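Local coordinates for methyltransferase domain-containing protein (Serratia marcescens, PDB 7CLU) that probably transfers a methyl group from S-adenosyl-L-methionine to a hydroxyl oxygen of an intermediate on the pathway to prodigiosin, working as a dimer, at residues P105-L110 / M295-D300. Sequence-based numbering, arbitrary orientation.
Sequences PLWGEL and MLVSTD
V297 sets one methyl against L110 and the other against W107 in the Rossmann-like O-methyltransferase fold, joining helix 286-298 to the turn between helices 93-107 and 110-116. Here the C-terminal end of helix 286-298 meets helix 93-107 and the type I beta turn from W107 to L110 that leads into helix 110-116. The two branches of the valine divide the work. CG1, anti to the carbonyl carbon (chi1 -62°), meets CD1 of L110 at 3.6 Å, the two side chains crossing obliquely. CG2 makes an off-centre CH-pi contact with W107, 4.0 Å from the centroid of its five-membered ring and 30° off the ring normal; among the ring atoms it lies nearest NE1, at 3.7 Å, and then CD1, and the valine and tryptophan side chains cross at about a right angle. The indole is also fixed in rotation, because its NE1 hydrogen-bonds to OD1 of N294, one turn earlier on the valine's own helix. F16 of the second subunit stacks on the same indole and F15 of that subunit meets it edge-to-face, which ties this buried contact to the dimer interface. L106 packs against the last turn of helix 286-298: its CD2 lies 3.6 Å from the backbone O of V297, while CD1 packs on CB of S298. OG of S298 hydrogen-bonds to the backbone O of N294, and the serine side chain lies about 9 Å from that of H247, the predicted proton acceptor. Just past the helix, OG1 of T299 donates a 2.8 Å hydrogen bond to O of M295, which T299 N reaches from the opposite face of the carbonyl plane.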
ATOM      1  N   PRO A 105       2.838  -9.748  -2.698  1.00 24.31           N
ATOM      2  CA  PRO A 105       3.892 -10.626  -2.161  1.00 27.54           C
ATOM      3  C   PRO A 105       5.293 -10.199  -2.575  1.00 24.37           C
ATOM      4  O   PRO A 105       6.208 -10.222  -1.747  1.00 25.25           O
ATOM      5  CB  PRO A 105       3.524 -12.010  -2.719  1.00 26.92           C
ATOM      6  CG  PRO A 105       2.098 -11.923  -3.057  1.00 32.19           C
ATOM      7  CD  PRO A 105       1.836 -10.512  -3.465  1.00 23.86           C
ATOM      8  N   LEU A 106       5.480  -9.784  -3.829  1.00 22.62           N
ATOM      9  CA  LEU A 106       6.813  -9.416  -4.304  1.00 22.02           C
ATOM     10  C   LEU A 106       7.325  -8.156  -3.616  1.00 25.01           C
ATOM     11  O   LEU A 106       8.497  -8.083  -3.236  1.00 23.60           O
ATOM     12  CB  LEU A 106       6.784  -9.208  -5.816  1.00 23.46           C
ATOM     13  CG  LEU A 106       6.600 -10.458  -6.664  1.00 25.51           C
ATOM     14  CD1 LEU A 106       6.243 -10.040  -8.080  1.00 23.52           C
ATOM     15  CD2 LEU A 106       7.901 -11.294  -6.633  1.00 25.80           C
ATOM     16  N   TRP A 107       6.466  -7.144  -3.442  1.00 21.56           N
ATOM     17  CA  TRP A 107       6.936  -5.945  -2.760  1.00 22.12           C
ATOM     18  C   TRP A 107       7.263  -6.203  -1.301  1.00 20.89           C
ATOM     19  O   TRP A 107       7.981  -5.403  -0.692  1.00 21.45           O
ATOM     20  CB  TRP A 107       5.910  -4.816  -2.850  1.00 21.33           C
ATOM     21  CG  TRP A 107       5.966  -4.058  -4.144  1.00 21.27           C
ATOM     22  CD1 TRP A 107       5.513  -4.481  -5.361  1.00 20.20           C
ATOM     23  CD2 TRP A 107       6.465  -2.725  -4.338  1.00 22.16           C
ATOM     24  NE1 TRP A 107       5.710  -3.495  -6.304  1.00 22.57           N
ATOM     25  CE2 TRP A 107       6.297  -2.411  -5.702  1.00 24.24           C
ATOM     26  CE3 TRP A 107       7.060  -1.775  -3.491  1.00 20.43           C
ATOM     27  CZ2 TRP A 107       6.682  -1.171  -6.242  1.00 24.87           C
ATOM     28  CZ3 TRP A 107       7.455  -0.555  -4.028  1.00 23.39           C
ATOM     29  CH2 TRP A 107       7.249  -0.258  -5.391  1.00 19.73           C
ATOM     30  N   GLY A 108       6.747  -7.284  -0.725  1.00 22.09           N
ATOM     31  CA  GLY A 108       7.178  -7.661   0.608  1.00 28.49           C
ATOM     32  C   GLY A 108       8.681  -7.831   0.688  1.00 27.43           C
ATOM     33  O   GLY A 108       9.284  -7.569   1.726  1.00 28.11           O
ATOM     34  N   GLU A 109       9.308  -8.206  -0.427  1.00 26.96           N
ATOM     35  CA  GLU A 109      10.747  -8.433  -0.498  1.00 30.95           C
ATOM     36  C   GLU A 109      11.463  -7.348  -1.305  1.00 31.10           C
ATOM     37  O   GLU A 109      12.494  -7.613  -1.934  1.00 25.66           O
ATOM     38  CB  GLU A 109      11.023  -9.822  -1.082  1.00 27.91           C
ATOM     39  CG  GLU A 109      10.400 -10.966  -0.281  1.00 27.19           C
ATOM     40  CD  GLU A 109      11.021 -11.109   1.107  1.00 33.54           C
ATOM     41  OE1 GLU A 109      12.256 -11.233   1.192  1.00 29.87           O
ATOM     42  OE2 GLU A 109      10.279 -11.064   2.114  1.00 40.88           O
ATOM     43  N   LEU A 110      10.920  -6.122  -1.300  1.00 25.00           N
ATOM     44  CA  LEU A 110      11.585  -5.017  -1.987  1.00 28.57           C
ATOM     45  C   LEU A 110      13.021  -4.835  -1.503  1.00 25.79           C
ATOM     46  O   LEU A 110      13.920  -4.547  -2.307  1.00 23.32           O
ATOM     47  CB  LEU A 110      10.797  -3.719  -1.801  1.00 25.06           C
ATOM     48  CG  LEU A 110      11.472  -2.463  -2.385  1.00 23.99           C
ATOM     49  CD1 LEU A 110      11.587  -2.573  -3.903  1.00 20.97           C
ATOM     50  CD2 LEU A 110      10.722  -1.192  -1.989  1.00 23.87           C
ATOM     51  N   MET A 295       8.751  -2.733 -11.557  1.00 21.70           N
ATOM     52  CA  MET A 295       9.461  -3.493 -12.580  1.00 23.67           C
ATOM     53  C   MET A 295      10.639  -4.249 -11.977  1.00 23.36           C
ATOM     54  O   MET A 295      10.936  -5.377 -12.388  1.00 26.88           O
ATOM     55  CB  MET A 295       9.944  -2.562 -13.688  1.00 23.80           C
ATOM     56  CG  MET A 295       8.879  -1.699 -14.272  1.00 28.95           C
ATOM     57  SD  MET A 295       7.328  -2.589 -14.467  0.63 35.01           S
ATOM     58  CE  MET A 295       7.774  -3.616 -15.813  1.00 24.78           C
ATOM     59  N   LEU A 296      11.315  -3.632 -11.001  1.00 20.89           N
ATOM     60  CA  LEU A 296      12.457  -4.260 -10.355  1.00 23.52           C
ATOM     61  C   LEU A 296      12.057  -5.561  -9.669  1.00 26.40           C
ATOM     62  O   LEU A 296      12.725  -6.591  -9.836  1.00 21.94           O
ATOM     63  CB  LEU A 296      13.075  -3.287  -9.345  1.00 28.54           C
ATOM     64  CG  LEU A 296      14.068  -3.858  -8.340  1.00 27.03           C
ATOM     65  CD1 LEU A 296      15.318  -4.343  -9.086  1.00 24.46           C
ATOM     66  CD2 LEU A 296      14.438  -2.800  -7.297  1.00 26.46           C
ATOM     67  N   VAL A 297      10.967  -5.534  -8.887  1.00 25.87           N
ATOM     68  CA  VAL A 297      10.643  -6.694  -8.065  1.00 26.23           C
ATOM     69  C   VAL A 297       9.991  -7.804  -8.869  1.00 29.03           C
ATOM     70  O   VAL A 297      10.028  -8.969  -8.439  1.00 29.86           O
ATOM     71  CB  VAL A 297       9.717  -6.343  -6.883  1.00 26.21           C
ATOM     72  CG1 VAL A 297      10.394  -5.340  -5.938  1.00 21.59           C
ATOM     73  CG2 VAL A 297       8.386  -5.829  -7.376  1.00 24.89           C
ATOM     74  N   SER A 298       9.431  -7.487 -10.036  1.00 26.42           N
ATOM     75  CA  SER A 298       8.547  -8.405 -10.745  1.00 26.46           C
ATOM     76  C   SER A 298       9.080  -8.904 -12.079  1.00 29.91           C
ATOM     77  O   SER A 298       8.673  -9.979 -12.510  1.00 28.46           O
ATOM     78  CB  SER A 298       7.180  -7.746 -10.989  1.00 25.75           C
ATOM     79  OG  SER A 298       7.263  -6.674 -11.927  1.00 28.60           O
ATOM     80  N   THR A 299       9.932  -8.148 -12.763  1.00 29.17           N
ATOM     81  CA  THR A 299      10.404  -8.522 -14.090  1.00 31.86           C
ATOM     82  C   THR A 299      11.898  -8.812 -14.029  1.00 30.23           C
ATOM     83  O   THR A 299      12.544  -8.672 -12.988  1.00 33.70           O
ATOM     84  CB  THR A 299      10.110  -7.429 -15.121  1.00 30.04           C
ATOM     85  OG1 THR A 299      11.064  -6.369 -14.980  1.00 29.05           O
ATOM     86  CG2 THR A 299       8.686  -6.878 -14.945  1.00 32.58           C
ATOM     87  N   ASP A 300      12.464  -9.206 -15.166  1.00 31.52           N
ATOM     88  CA  ASP A 300      13.864  -9.601 -15.109  1.00 35.73           C
ATOM     89  C   ASP A 300      14.816  -8.414 -15.190  1.00 36.98           C
ATOM     90  O   ASP A 300      15.941  -8.514 -14.690  1.00 41.09           O
ATOM     91  CB  ASP A 300      14.161 -10.634 -16.195  1.00 34.60           C
ATOM     92  CG  ASP A 300      13.686 -12.017 -15.800  1.00 36.63           C
ATOM     93  OD1 ASP A 300      13.078 -12.134 -14.715  1.00 37.48           O
ATOM     94  OD2 ASP A 300      13.903 -12.986 -16.554  1.00 38.28           O
TER